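Local structure of endo-beta-mannanase (Rhizomucor miehei, 4QP0) at residues A[22-28]-A[321-327]; A[51-57]-A[101-107]. The protein probably hydrolyses internal beta-1,4-mannosidic linkages of mannans, galactomannans and glucomannans as a secreted family 5 glycoside hydrolase. All coordinates share one frame. Residue numbers count along the deposited sequence, not the author numbering.

Contact 1. Residues A[22-28]-A[321-327]; sequences EGTNAYY and DAFWQIA
Two extended, parallel strand ends, 22-25 and 321-323, have axes 4.3 Å apart at closest and inclined by 38°, in the register E22-D321, G23-A322 and T24-F323. G23 N gives the shortest bond of the ladder, to D321 O (2.7 Å); F323 N returns a weak one to G23 O (3.4 Å). F323 O receives two weak bonds, 3.1 Å from N25 N and 3.3 Å from N25 ND2; N25 (chi1 m) also donates through ND2 to E292 O and accepts at OD1 from R53. The pairing joins the first and last strands of the (beta/alpha)8 barrel, closing it. Beyond F323 the chain turns through a cis peptide between W324 and Q325, as in many family 5 enzymes after the tryptophan ending the eighth strand. I326 N donates to N25 O (3.2 Å) and weakly to T24 OG1 (3.3 Å). T24 CB sits over the F323 ring (chi1 p) in a CH-pi contact, 4.0 Å from its centroid. D321 (chi1 p) is held at OD2 by H352 and at OD1 by Y294. The other chain leaves its strand at A26 (phi/psi -158/68) and bends at Y27 (-50/-29), so that Y28 (chi1 p) reaches back; its OH donates to I326 O (2.7 Å) and accepts from V328 N. W324 (chi1 t) bonds D334 through NE1; its six-membered ring is near parallel to that of Y27 (5°) but slid aside, centroids 5.6 Å apart. Q325 NE2 has weak bonds to D334 and a water, whereas the buried Q325 OE1 finds no polar partner and lies at the Y27 ring edge.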
loop_
_atom_site.group_PDB
_atom_site.type_symbol
_atom_site.label_atom_id
_atom_site.label_comp_id
_atom_site.label_asym_id
_atom_site.label_seq_id
_atom_site.Cartn_x
_atom_site.Cartn_y
_atom_site.Cartn_z
ATOM N N GLU A 22 5.088 -13.427 3.522
ATOM C CA GLU A 22 5.290 -12.780 2.237
ATOM C C GLU A 22 3.900 -12.547 1.658
ATOM O O GLU A 22 3.093 -13.469 1.588
ATOM C CB GLU A 22 6.134 -13.638 1.292
ATOM C CG GLU A 22 6.320 -13.023 -0.090
ATOM C CD GLU A 22 6.958 -13.977 -1.081
ATOM O OE1 GLU A 22 7.520 -15.004 -0.645
ATOM O OE2 GLU A 22 6.902 -13.703 -2.301
ATOM N N GLY A 23 3.607 -11.309 1.282
ATOM C CA GLY A 23 2.342 -10.991 0.643
ATOM C C GLY A 23 2.590 -10.629 -0.801
ATOM O O GLY A 23 3.689 -10.829 -1.301
ATOM N N THR A 24 1.577 -10.092 -1.474
ATOM C CA THR A 24 1.751 -9.627 -2.847
ATOM C C THR A 24 0.912 -8.383 -3.143
ATOM O O THR A 24 0.124 -7.951 -2.307
ATOM C CB THR A 24 1.472 -10.742 -3.882
ATOM O OG1 THR A 24 1.848 -10.281 -5.184
ATOM C CG2 THR A 24 0.003 -11.146 -3.898
ATOM N N ASN A 25 1.124 -7.797 -4.321
ATOM C CA ASN A 25 0.306 -6.692 -4.805
ATOM C C ASN A 25 -0.548 -7.120 -5.987
ATOM O O ASN A 25 -0.148 -7.992 -6.775
ATOM C CB ASN A 25 1.165 -5.498 -5.220
ATOM C CG ASN A 25 1.669 -4.696 -4.039
ATOM O OD1 ASN A 25 1.122 -3.638 -3.716
ATOM N ND2 ASN A 25 2.719 -5.192 -3.389
ATOM N N ALA A 26 -1.733 -6.515 -6.077
ATOM C CA ALA A 26 -2.638 -6.645 -7.216
ATOM C C ALA A 26 -3.569 -5.439 -7.212
ATOM O O ALA A 26 -4.774 -5.564 -6.969
ATOM C CB ALA A 26 -3.428 -7.948 -7.157
ATOM N N TYR A 27 -2.989 -4.270 -7.477
ATOM C CA TYR A 27 -3.717 -3.005 -7.527
ATOM C C TYR A 27 -4.971 -3.095 -8.403
ATOM O O TYR A 27 -5.960 -2.385 -8.170
ATOM C CB TYR A 27 -2.791 -1.896 -8.050
ATOM C CG TYR A 27 -2.670 -1.844 -9.561
ATOM C CD1 TYR A 27 -3.518 -1.033 -10.316
ATOM C CD2 TYR A 27 -1.716 -2.613 -10.238
ATOM C CE1 TYR A 27 -3.421 -0.986 -11.697
ATOM C CE2 TYR A 27 -1.608 -2.567 -11.623
ATOM C CZ TYR A 27 -2.465 -1.753 -12.348
ATOM O OH TYR A 27 -2.383 -1.691 -13.725
ATOM N N TYR A 28 -4.910 -3.983 -9.397
ATOM C CA TYR A 28 -5.899 -4.083 -10.470
ATOM C C TYR A 28 -7.118 -4.930 -10.108
ATOM O O TYR A 28 -7.942 -5.242 -10.982
ATOM C CB TYR A 28 -5.236 -4.649 -11.739
ATOM C CG TYR A 28 -4.602 -6.012 -11.530
ATOM C CD1 TYR A 28 -5.305 -7.183 -11.816
ATOM C CD2 TYR A 28 -3.304 -6.132 -11.030
ATOM C CE1 TYR A 28 -4.733 -8.429 -11.620
ATOM C CE2 TYR A 28 -2.729 -7.378 -10.828
ATOM C CZ TYR A 28 -3.445 -8.520 -11.126
ATOM O OH TYR A 28 -2.876 -9.750 -10.927
ATOM N N ASP A 321 6.964 -8.816 3.963
ATOM C CA ASP A 321 7.263 -8.182 2.687
ATOM C C ASP A 321 6.236 -8.600 1.650
ATOM O O ASP A 321 5.673 -9.691 1.736
ATOM C CB ASP A 321 8.651 -8.591 2.214
ATOM C CG ASP A 321 8.801 -10.100 2.113
ATOM O OD1 ASP A 321 8.558 -10.652 1.015
ATOM O OD2 ASP A 321 9.122 -10.728 3.142
ATOM N N ALA A 322 5.995 -7.733 0.675
ATOM C CA ALA A 322 5.044 -8.020 -0.399
ATOM C C ALA A 322 5.631 -7.590 -1.732
ATOM O O ALA A 322 6.001 -6.421 -1.914
ATOM C CB ALA A 322 3.712 -7.322 -0.145
ATOM N N PHE A 323 5.735 -8.543 -2.654
ATOM C CA PHE A 323 6.345 -8.275 -3.948
ATOM C C PHE A 323 5.355 -7.664 -4.908
ATOM O O PHE A 323 4.143 -7.860 -4.791
ATOM C CB PHE A 323 6.960 -9.538 -4.566
ATOM C CG PHE A 323 5.957 -10.492 -5.146
ATOM C CD1 PHE A 323 5.519 -10.352 -6.456
ATOM C CD2 PHE A 323 5.470 -11.544 -4.391
ATOM C CE1 PHE A 323 4.602 -11.239 -6.994
ATOM C CE2 PHE A 323 4.558 -12.443 -4.921
ATOM C CZ PHE A 323 4.122 -12.289 -6.227
ATOM N N TRP A 324 5.902 -6.928 -5.863
ATOM C CA TRP A 324 5.127 -6.349 -6.929
ATOM C C TRP A 324 5.578 -7.007 -8.204
ATOM O O TRP A 324 6.741 -6.878 -8.578
ATOM C CB TRP A 324 5.343 -4.837 -6.961
ATOM C CG TRP A 324 4.618 -4.131 -8.077
ATOM C CD1 TRP A 324 4.931 -4.151 -9.428
ATOM C CD2 TRP A 324 3.440 -3.242 -7.973
ATOM N NE1 TRP A 324 4.052 -3.379 -10.145
ATOM C CE2 TRP A 324 3.130 -2.812 -9.333
ATOM C CE3 TRP A 324 2.639 -2.795 -6.931
ATOM C CZ2 TRP A 324 2.057 -1.966 -9.618
ATOM C CZ3 TRP A 324 1.563 -1.945 -7.225
ATOM C CH2 TRP A 324 1.285 -1.537 -8.537
ATOM N N GLN A 325 4.691 -7.732 -8.891
ATOM C CA GLN A 325 3.297 -7.947 -8.489
ATOM C C GLN A 325 2.808 -9.250 -9.093
ATOM O O GLN A 325 3.357 -9.708 -10.096
ATOM C CB GLN A 325 2.405 -6.803 -8.971
ATOM C CG GLN A 325 2.304 -6.672 -10.486
ATOM C CD GLN A 325 1.431 -5.500 -10.898
ATOM O OE1 GLN A 325 0.439 -5.182 -10.242
ATOM N NE2 GLN A 325 1.797 -4.856 -11.993
ATOM N N ILE A 326 1.778 -9.844 -8.498
ATOM C CA ILE A 326 1.193 -11.053 -9.080
ATOM C C ILE A 326 0.387 -10.740 -10.352
ATOM O O ILE A 326 -0.256 -9.691 -10.459
ATOM C CB ILE A 326 0.368 -11.874 -8.053
ATOM C CG1 ILE A 326 0.136 -13.309 -8.574
ATOM C CG2 ILE A 326 -0.931 -11.166 -7.690
ATOM C CD1 ILE A 326 -0.609 -14.220 -7.619
ATOM N N ALA A 327 0.441 -11.654 -11.315
ATOM C CA ALA A 327 -0.167 -11.432 -12.620
ATOM C C ALA A 327 -1.264 -12.432 -12.944
ATOM O O ALA A 327 -0.989 -13.605 -13.198
ATOM C CB ALA A 327 0.900 -11.452 -13.706
HETATM O O HOH W 1 0.494 -3.207 -14.712
#

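Contact 2. Residues A[51-57]-A[101-107]; sequences VVRTWLF and IKLIFTL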
loop_
_atom_site.group_PDB
_atom_site.type_symbol
_atom_site.label_atom_id
_atom_site.label_comp_id
_atom_site.label_asym_id
_atom_site.label_seq_id
_atom_site.Cartn_x
_atom_site.Cartn_y
_atom_site.Cartn_z
ATOM N N VAL A 51 -1.609 -12.628 2.441
ATOM C CA VAL A 51 -2.015 -11.214 2.402
ATOM C C VAL A 51 -1.813 -10.613 1.017
ATOM O O VAL A 51 -0.813 -10.897 0.351
ATOM C CB VAL A 51 -1.233 -10.344 3.427
ATOM C CG1 VAL A 51 -1.626 -8.875 3.304
ATOM C CG2 VAL A 51 -1.474 -10.814 4.853
ATOM N N VAL A 52 -2.750 -9.762 0.596
ATOM C CA VAL A 52 -2.570 -8.984 -0.626
ATOM C C VAL A 52 -2.867 -7.474 -0.418
ATOM O O VAL A 52 -3.836 -7.089 0.250
ATOM C CB VAL A 52 -3.337 -9.619 -1.820
ATOM C CG1 VAL A 52 -4.842 -9.614 -1.594
ATOM C CG2 VAL A 52 -2.971 -8.958 -3.142
ATOM N N ARG A 53 -1.989 -6.641 -0.970
ATOM C CA ARG A 53 -2.144 -5.204 -0.952
ATOM C C ARG A 53 -2.742 -4.784 -2.284
ATOM O O ARG A 53 -2.344 -5.294 -3.331
ATOM C CB ARG A 53 -0.785 -4.554 -0.771
ATOM C CG ARG A 53 -0.824 -3.048 -0.619
ATOM C CD ARG A 53 0.543 -2.533 -0.223
ATOM N NE ARG A 53 0.616 -1.083 -0.328
ATOM C CZ ARG A 53 0.973 -0.424 -1.424
ATOM N NH1 ARG A 53 1.303 -1.085 -2.531
ATOM N NH2 ARG A 53 1.003 0.902 -1.412
ATOM N N THR A 54 -3.704 -3.868 -2.242
ATOM C CA THR A 54 -4.434 -3.464 -3.447
ATOM C C THR A 54 -5.114 -2.100 -3.295
ATOM O O THR A 54 -5.277 -1.598 -2.186
ATOM C CB THR A 54 -5.457 -4.544 -3.888
ATOM O OG1 THR A 54 -6.090 -4.153 -5.115
ATOM C CG2 THR A 54 -6.519 -4.782 -2.822
ATOM N N TRP A 55 -5.511 -1.533 -4.430
ATOM C CA TRP A 55 -6.103 -0.197 -4.543
ATOM C C TRP A 55 -7.536 -0.142 -4.078
ATOM O O TRP A 55 -8.351 -0.971 -4.498
ATOM C CB TRP A 55 -6.065 0.234 -6.010
ATOM C CG TRP A 55 -4.725 0.699 -6.552
ATOM C CD1 TRP A 55 -4.460 1.180 -7.835
ATOM C CD2 TRP A 55 -3.429 0.778 -5.847
ATOM N NE1 TRP A 55 -3.141 1.526 -7.972
ATOM C CE2 TRP A 55 -2.468 1.319 -6.819
ATOM C CE3 TRP A 55 -2.989 0.474 -4.557
ATOM C CZ2 TRP A 55 -1.126 1.516 -6.500
ATOM C CZ3 TRP A 55 -1.635 0.678 -4.248
ATOM C CH2 TRP A 55 -0.726 1.187 -5.200
ATOM N N LEU A 56 -7.855 0.834 -3.221
ATOM C CA LEU A 56 -9.250 1.144 -2.857
ATOM C C LEU A 56 -9.540 2.627 -3.093
ATOM O O LEU A 56 -10.162 3.304 -2.270
ATOM C CB LEU A 56 -9.575 0.762 -1.407
ATOM C CG LEU A 56 -10.974 0.162 -1.138
ATOM C CD1 LEU A 56 -11.258 0.049 0.351
ATOM C CD2 LEU A 56 -12.100 0.935 -1.811
ATOM N N PHE A 57 -9.055 3.113 -4.228
ATOM C CA PHE A 57 -9.299 4.459 -4.717
ATOM C C PHE A 57 -9.436 4.318 -6.228
ATOM O O PHE A 57 -8.859 3.395 -6.821
ATOM C CB PHE A 57 -8.124 5.387 -4.379
ATOM C CG PHE A 57 -6.811 4.951 -4.983
ATOM C CD1 PHE A 57 -6.391 5.459 -6.210
ATOM C CD2 PHE A 57 -5.999 4.021 -4.331
ATOM C CE1 PHE A 57 -5.197 5.045 -6.772
ATOM C CE2 PHE A 57 -4.802 3.606 -4.888
ATOM C CZ PHE A 57 -4.406 4.110 -6.112
ATOM N N ILE A 101 -7.690 -15.115 3.122
ATOM C CA ILE A 101 -6.692 -14.147 2.697
ATOM C C ILE A 101 -7.087 -12.766 3.212
ATOM O O ILE A 101 -8.268 -12.447 3.320
ATOM C CB ILE A 101 -6.485 -14.185 1.169
ATOM C CG1 ILE A 101 -5.761 -15.486 0.786
ATOM C CG2 ILE A 101 -5.711 -12.967 0.693
ATOM C CD1 ILE A 101 -5.586 -15.712 -0.702
ATOM N N LYS A 102 -6.081 -11.971 3.552
ATOM C CA LYS A 102 -6.270 -10.679 4.179
ATOM C C LYS A 102 -5.917 -9.544 3.201
ATOM O O LYS A 102 -5.147 -9.749 2.259
ATOM C CB LYS A 102 -5.423 -10.626 5.444
ATOM C CG LYS A 102 -5.885 -11.594 6.524
ATOM C CD LYS A 102 -6.327 -10.851 7.775
ATOM C CE LYS A 102 -6.606 -11.782 8.945
ATOM N NZ LYS A 102 -8.059 -12.087 9.094
ATOM N N LEU A 103 -6.486 -8.360 3.419
ATOM C CA LEU A 103 -6.372 -7.268 2.450
ATOM C C LEU A 103 -5.790 -6.001 3.043
ATOM O O LEU A 103 -6.238 -5.554 4.089
ATOM C CB LEU A 103 -7.745 -6.931 1.866
ATOM C CG LEU A 103 -8.448 -7.906 0.925
ATOM C CD1 LEU A 103 -9.940 -7.643 0.953
ATOM C CD2 LEU A 103 -7.918 -7.790 -0.496
ATOM N N ILE A 104 -4.802 -5.419 2.367
ATOM C CA ILE A 104 -4.307 -4.082 2.718
ATOM C C ILE A 104 -4.850 -3.089 1.691
ATOM O O ILE A 104 -4.425 -3.083 0.540
ATOM C CB ILE A 104 -2.758 -4.015 2.771
ATOM C CG1 ILE A 104 -2.194 -4.959 3.847
ATOM C CG2 ILE A 104 -2.293 -2.605 3.060
ATOM C CD1 ILE A 104 -0.683 -5.060 3.858
ATOM N N PHE A 105 -5.808 -2.269 2.105
ATOM C CA PHE A 105 -6.456 -1.325 1.197
ATOM C C PHE A 105 -5.774 0.027 1.241
ATOM O O PHE A 105 -5.642 0.628 2.309
ATOM C CB PHE A 105 -7.941 -1.155 1.541
ATOM C CG PHE A 105 -8.839 -2.248 1.001
ATOM C CD1 PHE A 105 -8.807 -2.610 -0.346
ATOM C CD2 PHE A 105 -9.754 -2.887 1.835
ATOM C CE1 PHE A 105 -9.643 -3.610 -0.837
ATOM C CE2 PHE A 105 -10.592 -3.883 1.346
ATOM C CZ PHE A 105 -10.536 -4.242 0.012
ATOM N N THR A 106 -5.339 0.506 0.079
ATOM C CA THR A 106 -4.721 1.825 -0.029
ATOM C C THR A 106 -5.792 2.811 -0.491
ATOM O O THR A 106 -6.499 2.557 -1.466
ATOM C CB THR A 106 -3.516 1.791 -0.994
ATOM O OG1 THR A 106 -2.636 0.718 -0.623
ATOM C CG2 THR A 106 -2.735 3.098 -0.955
ATOM N N LEU A 107 -5.923 3.930 0.213
ATOM C CA LEU A 107 -7.109 4.783 0.050
ATOM C C LEU A 107 -6.970 5.952 -0.924
ATOM O O LEU A 107 -7.950 6.652 -1.215
ATOM C CB LEU A 107 -7.584 5.283 1.416
ATOM C CG LEU A 107 -8.225 4.242 2.335
ATOM C CD1 LEU A 107 -8.247 4.744 3.765
ATOM C CD2 LEU A 107 -9.628 3.862 1.873
#
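Strands 51-55 and 102-106 lie parallel, their axes 4.7 Å apart and 25° from alignment, paired V51-K102 through W55-T106 without a break. Five backbone bonds zigzag between them: V52 N to K102 O (2.9 Å), I104 N to V52 O (2.9 Å), T54 N to I104 O (3.0 Å), T106 N to T54 O (3.1 Å) and, just past the first strand, L56 N to T106 O (2.8 Å). V52 and T54 thus bond through both N and O, while V51, R53 and W55 turn theirs away from this partner. On the face of V51, R53, I104 and T106, V51 CG1 packs on I104 CD1 (4.0 Å) and the extended R53 runs past I104. T106 OG1 lies over the R53 guanidinium, 3.7 Å from R53 NH2, but its hydrogen bond goes to E171, which also forms a salt bridge with R53. On the other face V52 CG1 meets L103 CD2 (3.7 Å). L56 CD1 lies over the face of the F105 ring, 3.6 Å from its centroid, a CH-pi contact. These are the second and third strands of the (beta/alpha)8 barrel: R53 points inward, to E171 at the end of the fourth strand and E292 and E293 near that of the seventh, consistent with the active-site end of a family 5 barrel, while V52 rests on helix 34-47, and L103 and F105 on helix 87-98.

Both contacts are buried and belong to one barrel sheet: contact 1 closes the ring between its first and last strands, contact 2 joins the second and third, and the neighbouring strands 17-25 and 51-55 connect them. A26 O lies 2.7 Å from T54 OG1, and N25 OD1 2.8 Å from R53 NH1, both probable hydrogen bonds. Contact 2 is a regular ladder of strong backbone bonds with hydrocarbon toward the helices and charge inside the barrel. In contact 1 the ladder frays into weaker bonds, and side-chain polar groups and aromatic rings join in where 321-327 turns off. N25 and R53 meet inside the barrel, whereas E22 and D321 face the outer helices.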